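Local coordinates for protein endo-beta-1,2-glucanase (Talaromyces funiculosus, PDB 6IMV) that hydrolyses internal beta-1,2-glycosidic linkages of beta-1,2-glucan and can hold sophorose, a beta-1,2-linked glucose disaccharide, in its substrate pocket, at residues R322-N326 with F476-E482; F392-V396 with P485-P489. All blocks are in the same frame, centred on the assembly; numbering follows the deposited sequence.

Contact 1 of 2, residues R322-N326 with F476-E482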
loop_
_atom_site.group_PDB
_atom_site.type_symbol
_atom_site.label_atom_id
_atom_site.label_comp_id
_atom_site.label_asym_id
_atom_site.label_seq_id
_atom_site.Cartn_x
_atom_site.Cartn_y
_atom_site.Cartn_z
ATOM N N ARG A 322 -13.914 4.777 -14.122
ATOM C CA ARG A 322 -13.999 4.017 -15.392
ATOM C C ARG A 322 -12.596 3.626 -15.885
ATOM O O ARG A 322 -12.381 2.494 -16.289
ATOM C CB ARG A 322 -14.742 4.830 -16.460
ATOM C CG ARG A 322 -16.251 4.892 -16.263
ATOM C CD ARG A 322 -16.888 5.977 -17.111
ATOM N NE ARG A 322 -16.665 5.768 -18.538
ATOM C CZ ARG A 322 -16.488 6.734 -19.440
ATOM N NH1 ARG A 322 -16.194 6.412 -20.685
ATOM N NH2 ARG A 322 -16.577 8.010 -19.108
ATOM N N VAL A 323 -11.653 4.569 -15.858
ATOM C CA VAL A 323 -10.278 4.318 -16.304
ATOM C C VAL A 323 -9.637 3.254 -15.407
ATOM O O VAL A 323 -8.933 2.365 -15.888
ATOM C CB VAL A 323 -9.452 5.617 -16.335
ATOM C CG1 VAL A 323 -7.964 5.341 -16.467
ATOM C CG2 VAL A 323 -9.924 6.539 -17.454
ATOM N N PHE A 324 -9.883 3.336 -14.100
ATOM C CA PHE A 324 -9.277 2.389 -13.162
ATOM C C PHE A 324 -10.014 1.037 -13.191
ATOM O O PHE A 324 -9.395 0.001 -12.935
ATOM C CB PHE A 324 -9.180 3.006 -11.764
ATOM C CG PHE A 324 -7.974 3.900 -11.611
ATOM C CD1 PHE A 324 -7.938 5.145 -12.214
ATOM C CD2 PHE A 324 -6.859 3.476 -10.905
ATOM C CE1 PHE A 324 -6.827 5.969 -12.072
ATOM C CE2 PHE A 324 -5.742 4.286 -10.788
ATOM C CZ PHE A 324 -5.734 5.542 -11.352
ATOM N N GLN A 325 -11.310 1.037 -13.523
ATOM C CA GLN A 325 -12.022 -0.217 -13.751
ATOM C C GLN A 325 -11.405 -0.918 -14.975
ATOM O O GLN A 325 -11.151 -2.111 -14.955
ATOM C CB GLN A 325 -13.529 0.004 -13.916
ATOM C CG GLN A 325 -14.323 -1.300 -13.873
ATOM C CD GLN A 325 -15.819 -1.131 -13.725
ATOM O OE1 GLN A 325 -16.365 -0.049 -13.847
ATOM N NE2 GLN A 325 -16.509 -2.230 -13.495
ATOM N N ASN A 326 -11.161 -0.156 -16.046
ATOM C CA ASN A 326 -10.511 -0.683 -17.247
ATOM C C ASN A 326 -9.170 -1.337 -16.879
ATOM O O ASN A 326 -8.825 -2.369 -17.434
ATOM C CB ASN A 326 -10.321 0.406 -18.305
ATOM C CG ASN A 326 -11.493 0.553 -19.255
ATOM O OD1 ASN A 326 -12.584 0.034 -19.009
ATOM N ND2 ASN A 326 -11.263 1.253 -20.359
ATOM N N PHE A 476 -8.312 11.300 -20.849
ATOM C CA PHE A 476 -9.049 10.058 -21.082
ATOM C C PHE A 476 -10.403 10.344 -21.747
ATOM O O PHE A 476 -11.407 10.595 -21.083
ATOM C CB PHE A 476 -9.168 9.280 -19.772
ATOM C CG PHE A 476 -7.830 8.840 -19.240
ATOM C CD1 PHE A 476 -7.189 7.729 -19.767
ATOM C CD2 PHE A 476 -7.183 9.572 -18.254
ATOM C CE1 PHE A 476 -5.944 7.341 -19.298
ATOM C CE2 PHE A 476 -5.934 9.191 -17.788
ATOM C CZ PHE A 476 -5.315 8.072 -18.311
ATOM N N LYS A 477 -10.397 10.286 -23.083
ATOM C CA LYS A 477 -11.571 10.471 -23.942
ATOM C C LYS A 477 -11.796 9.196 -24.766
ATOM O O LYS A 477 -10.858 8.452 -25.062
ATOM C CB LYS A 477 -11.331 11.674 -24.855
ATOM C CG LYS A 477 -10.899 12.933 -24.121
ATOM C CD LYS A 477 -10.356 14.022 -25.004
ATOM C CE LYS A 477 -8.868 13.911 -25.242
ATOM N NZ LYS A 477 -8.354 15.108 -25.943
ATOM N N ASN A 478 -13.050 8.938 -25.138
ATOM C CA ASN A 478 -13.394 7.840 -26.052
ATOM C C ASN A 478 -12.740 6.535 -25.571
ATOM O O ASN A 478 -12.043 5.868 -26.346
ATOM C CB ASN A 478 -12.969 8.168 -27.487
ATOM C CG ASN A 478 -13.313 9.587 -27.891
ATOM O OD1 ASN A 478 -14.485 9.935 -28.000
ATOM N ND2 ASN A 478 -12.303 10.416 -28.109
ATOM N N LEU A 479 -12.964 6.184 -24.298
ATOM C CA LEU A 479 -12.461 4.930 -23.715
ATOM C C LEU A 479 -12.882 3.771 -24.617
ATOM O O LEU A 479 -14.001 3.756 -25.097
ATOM C CB LEU A 479 -13.043 4.711 -22.315
ATOM C CG LEU A 479 -12.638 5.717 -21.241
ATOM C CD1 LEU A 479 -13.052 5.217 -19.870
ATOM C CD2 LEU A 479 -11.151 6.003 -21.274
ATOM N N LYS A 480 -11.980 2.813 -24.815
ATOM C CA LYS A 480 -12.309 1.533 -25.419
ATOM C C LYS A 480 -12.257 0.449 -24.341
ATOM O O LYS A 480 -11.544 0.591 -23.329
ATOM C CB LYS A 480 -11.343 1.191 -26.561
ATOM C CG LYS A 480 -11.301 2.224 -27.678
ATOM C CD LYS A 480 -10.267 1.955 -28.738
ATOM C CE LYS A 480 -9.814 3.219 -29.448
ATOM N NZ LYS A 480 -8.736 3.909 -28.687
ATOM N N GLY A 481 -13.038 -0.615 -24.572
ATOM C CA GLY A 481 -12.888 -1.859 -23.863
ATOM C C GLY A 481 -13.719 -1.920 -22.597
ATOM O O GLY A 481 -13.546 -2.848 -21.806
ATOM N N GLU A 482 -14.655 -0.980 -22.424
ATOM C CA GLU A 482 -15.454 -0.931 -21.193
ATOM C C GLU A 482 -16.464 -2.097 -21.150
ATOM O O GLU A 482 -17.040 -2.367 -20.103
ATOM C CB GLU A 482 -16.169 0.410 -21.047
ATOM C CG GLU A 482 -15.236 1.574 -20.796
ATOM C CD GLU A 482 -15.946 2.798 -20.260
ATOM O OE1 GLU A 482 -16.326 3.643 -21.079
ATOM O OE2 GLU A 482 -16.135 2.892 -19.017
HETATM O O HOH W 1 -14.930 1.190 -17.260
#
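In this glycoside hydrolase, whose fold is probably an (alpha/alpha)6 barrel, helix 318-337 is covered on one side by the irregular chain that follows helix 461-475. The helix meets it through Arg-322 and Asn-326, one turn apart, and Val-323 beside them, all three turning their CA-to-CB bonds toward the loop. Val-323 fills the apolar middle: its CG1 sits over the face of the Phe-476 ring, 4.1 Å from the centroid, a CH-pi contact, while its CG2 lies 4.0 Å from Leu-479 CD2. A short branched residue suits this spot because it fits between a ring and a leucine without forcing the backbones apart. Arg-322, nearer the solvent, is long enough to reach over Leu-479, whose CD1 covers one face of the guanidinium, and to form a two-pronged salt bridge with Glu-482, NE to OE2 at 3.0 Å and NH1 to OE1 at 2.8 Å. Asn-326 is buried, and its amide, both donor and acceptor, is satisfied by Thr-294 O and the Arg-329 side chain. Against the loop, its OD1 lies 3.5 Å from Glu-482 CG and its ND2 3.1 Å from Lys-480 O. The bond to Thr-294 O ties the helix to strand 290-296, which Lys-480 also joins through its backbone. Between the two segments, water 1 lies within hydrogen-bonding distance of both, 3.0 Å from Arg-322 O and 2.7 Å from Glu-482 OE2.

Contact 2 of 2, residues F392-V396 with P485-P489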
loop_
_atom_site.group_PDB
_atom_site.type_symbol
_atom_site.label_atom_id
_atom_site.label_comp_id
_atom_site.label_asym_id
_atom_site.label_seq_id
_atom_site.Cartn_x
_atom_site.Cartn_y
_atom_site.Cartn_z
ATOM N N PHE A 392 -13.012 -3.148 -7.075
ATOM C CA PHE A 392 -14.094 -3.183 -8.073
ATOM C C PHE A 392 -14.958 -4.444 -7.962
ATOM O O PHE A 392 -16.158 -4.389 -8.237
ATOM C CB PHE A 392 -13.529 -3.042 -9.491
ATOM C CG PHE A 392 -13.127 -1.625 -9.801
ATOM C CD1 PHE A 392 -14.095 -0.680 -10.102
ATOM C CD2 PHE A 392 -11.801 -1.224 -9.734
ATOM C CE1 PHE A 392 -13.744 0.634 -10.343
ATOM C CE2 PHE A 392 -11.448 0.093 -9.980
ATOM C CZ PHE A 392 -12.422 1.019 -10.283
ATOM N N ASP A 393 -14.353 -5.579 -7.616
ATOM C CA ASP A 393 -15.070 -6.847 -7.610
ATOM C C ASP A 393 -14.347 -7.808 -6.663
ATOM O O ASP A 393 -13.369 -8.428 -7.029
ATOM C CB ASP A 393 -15.185 -7.381 -9.040
ATOM C CG ASP A 393 -16.010 -8.643 -9.184
ATOM O OD1 ASP A 393 -16.060 -9.441 -8.210
ATOM O OD2 ASP A 393 -16.604 -8.819 -10.276
ATOM N N LYS A 394 -14.855 -7.925 -5.434
ATOM C CA LYS A 394 -14.166 -8.673 -4.400
ATOM C C LYS A 394 -14.183 -10.178 -4.718
ATOM O O LYS A 394 -13.250 -10.865 -4.337
ATOM C CB LYS A 394 -14.679 -8.269 -3.014
ATOM C CG LYS A 394 -16.132 -8.561 -2.690
ATOM C CD LYS A 394 -16.599 -7.776 -1.472
ATOM C CE LYS A 394 -17.857 -8.369 -0.868
ATOM N NZ LYS A 394 -18.350 -7.538 0.255
ATOM N N GLY A 395 -15.195 -10.664 -5.446
ATOM C CA GLY A 395 -15.240 -12.056 -5.866
ATOM C C GLY A 395 -14.101 -12.392 -6.813
ATOM O O GLY A 395 -13.350 -13.353 -6.596
ATOM N N VAL A 396 -13.972 -11.585 -7.868
ATOM C CA VAL A 396 -12.941 -11.792 -8.866
ATOM C C VAL A 396 -11.569 -11.624 -8.194
ATOM O O VAL A 396 -10.703 -12.481 -8.355
ATOM C CB VAL A 396 -13.125 -10.864 -10.083
ATOM C CG1 VAL A 396 -11.920 -10.901 -11.000
ATOM C CG2 VAL A 396 -14.388 -11.202 -10.865
ATOM N N PRO A 485 -15.495 -7.927 -19.900
ATOM C CA PRO A 485 -15.640 -8.378 -18.518
ATOM C C PRO A 485 -14.287 -8.718 -17.880
ATOM O O PRO A 485 -13.330 -9.078 -18.606
ATOM C CB PRO A 485 -16.488 -9.653 -18.636
ATOM C CG PRO A 485 -17.192 -9.499 -19.966
ATOM C CD PRO A 485 -16.147 -8.848 -20.849
ATOM N N PHE A 486 -14.217 -8.601 -16.548
ATOM C CA PHE A 486 -13.078 -9.101 -15.805
ATOM C C PHE A 486 -12.914 -10.595 -16.099
ATOM O O PHE A 486 -13.902 -11.311 -16.252
ATOM C CB PHE A 486 -13.238 -8.907 -14.294
ATOM C CG PHE A 486 -13.196 -7.495 -13.763
ATOM C CD1 PHE A 486 -12.924 -6.408 -14.573
ATOM C CD2 PHE A 486 -13.397 -7.268 -12.409
ATOM C CE1 PHE A 486 -12.910 -5.125 -14.045
ATOM C CE2 PHE A 486 -13.349 -5.990 -11.876
ATOM C CZ PHE A 486 -13.148 -4.916 -12.704
ATOM N N CYS A 487 -11.661 -11.048 -16.166
ATOM C CA CYS A 487 -11.346 -12.444 -16.432
ATOM C C CYS A 487 -11.072 -13.163 -15.107
ATOM O O CYS A 487 -10.608 -12.552 -14.139
ATOM C CB CYS A 487 -10.161 -12.559 -17.387
ATOM S SG CYS A 487 -10.558 -12.021 -19.076
ATOM N N LEU A 488 -11.385 -14.460 -15.083
ATOM C CA LEU A 488 -11.116 -15.342 -13.962
ATOM C C LEU A 488 -9.877 -16.176 -14.293
ATOM O O LEU A 488 -9.573 -16.395 -15.466
ATOM C CB LEU A 488 -12.336 -16.244 -13.718
ATOM C CG LEU A 488 -13.491 -15.651 -12.901
ATOM C CD1 LEU A 488 -13.042 -15.193 -11.528
ATOM C CD2 LEU A 488 -14.163 -14.502 -13.635
ATOM N N PRO A 489 -9.132 -16.671 -13.279
ATOM C CA PRO A 489 -7.964 -17.518 -13.513
ATOM C C PRO A 489 -8.283 -18.749 -14.377
ATOM O O PRO A 489 -9.304 -19.369 -14.177
ATOM C CB PRO A 489 -7.521 -18.007 -12.127
ATOM C CG PRO A 489 -8.245 -17.115 -11.125
ATOM C CD PRO A 489 -9.408 -16.466 -11.849
#
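Phe-486 and Val-396 carry most of this small surface contact, in which the extended C-terminal chain lies across the start of helix 394-405. Phe-486 has chi1 in the m well but chi2 near -5°, far from the roughly 90° usual for phenylalanine, so its ring lies almost in the plane of its own CA-CB bond. In this pose the ring presents its edge to the turn before the helix: CZ is 3.7 Å from Phe-392 CB, and CE2 is 3.7 Å from Asp-393 CB. Phe-392 starts toward the loop, yet its m rotamer carries the ring away, against Gln-325 and Arg-321 of helix 318-337. Asp-393, with chi1 t, is the N-cap: its OD1 accepts a hydrogen bond from Val-396 N at 3.0 Å, and a short acidic side chain suits the first turn, where amide hydrogens lack backbone acceptors. Val-396, in the t rotamer, points both methyls at the loop. Its CG1 is 4.1 Å from Phe-486 CB and 3.8 Å from Cys-487 O, and its CG2 is 4.3 Å from Leu-488 CD1. Leu-488 leaves its backbone sideways, but its m, m conformation brings the branched end round to the valine. Cys-487 points away, into a disulfide with Cys-333 of helix 318-337, while its O accepts from Trp-400 NE1. Since no hydrogen bond joins the two segments themselves, they meet through apolar packing, and the covalent and directional ties holding the loop in place come from its neighbours.

Both contacts use the C-terminal chain beyond helix 461-475, laid first over helix 318-337 in contact 1 and then over the start of helix 394-405 in contact 2. Contact 1 is the larger and partly buried, mixing an apolar centre with a salt bridge and a bridging water; contact 2 is a surface contact of almost purely apolar packing. Their centres are about 17 Å apart, yet they touch: Gln-325 N lies 3.4 Å from Phe-392 CZ, and Gln-325 O 3.6 Å from Phe-486 CE1. Helix 318-337 thus serves both, and the Cys-487 disulfide returns the chain to it. No residue of either contact lines the glucose-binding pocket.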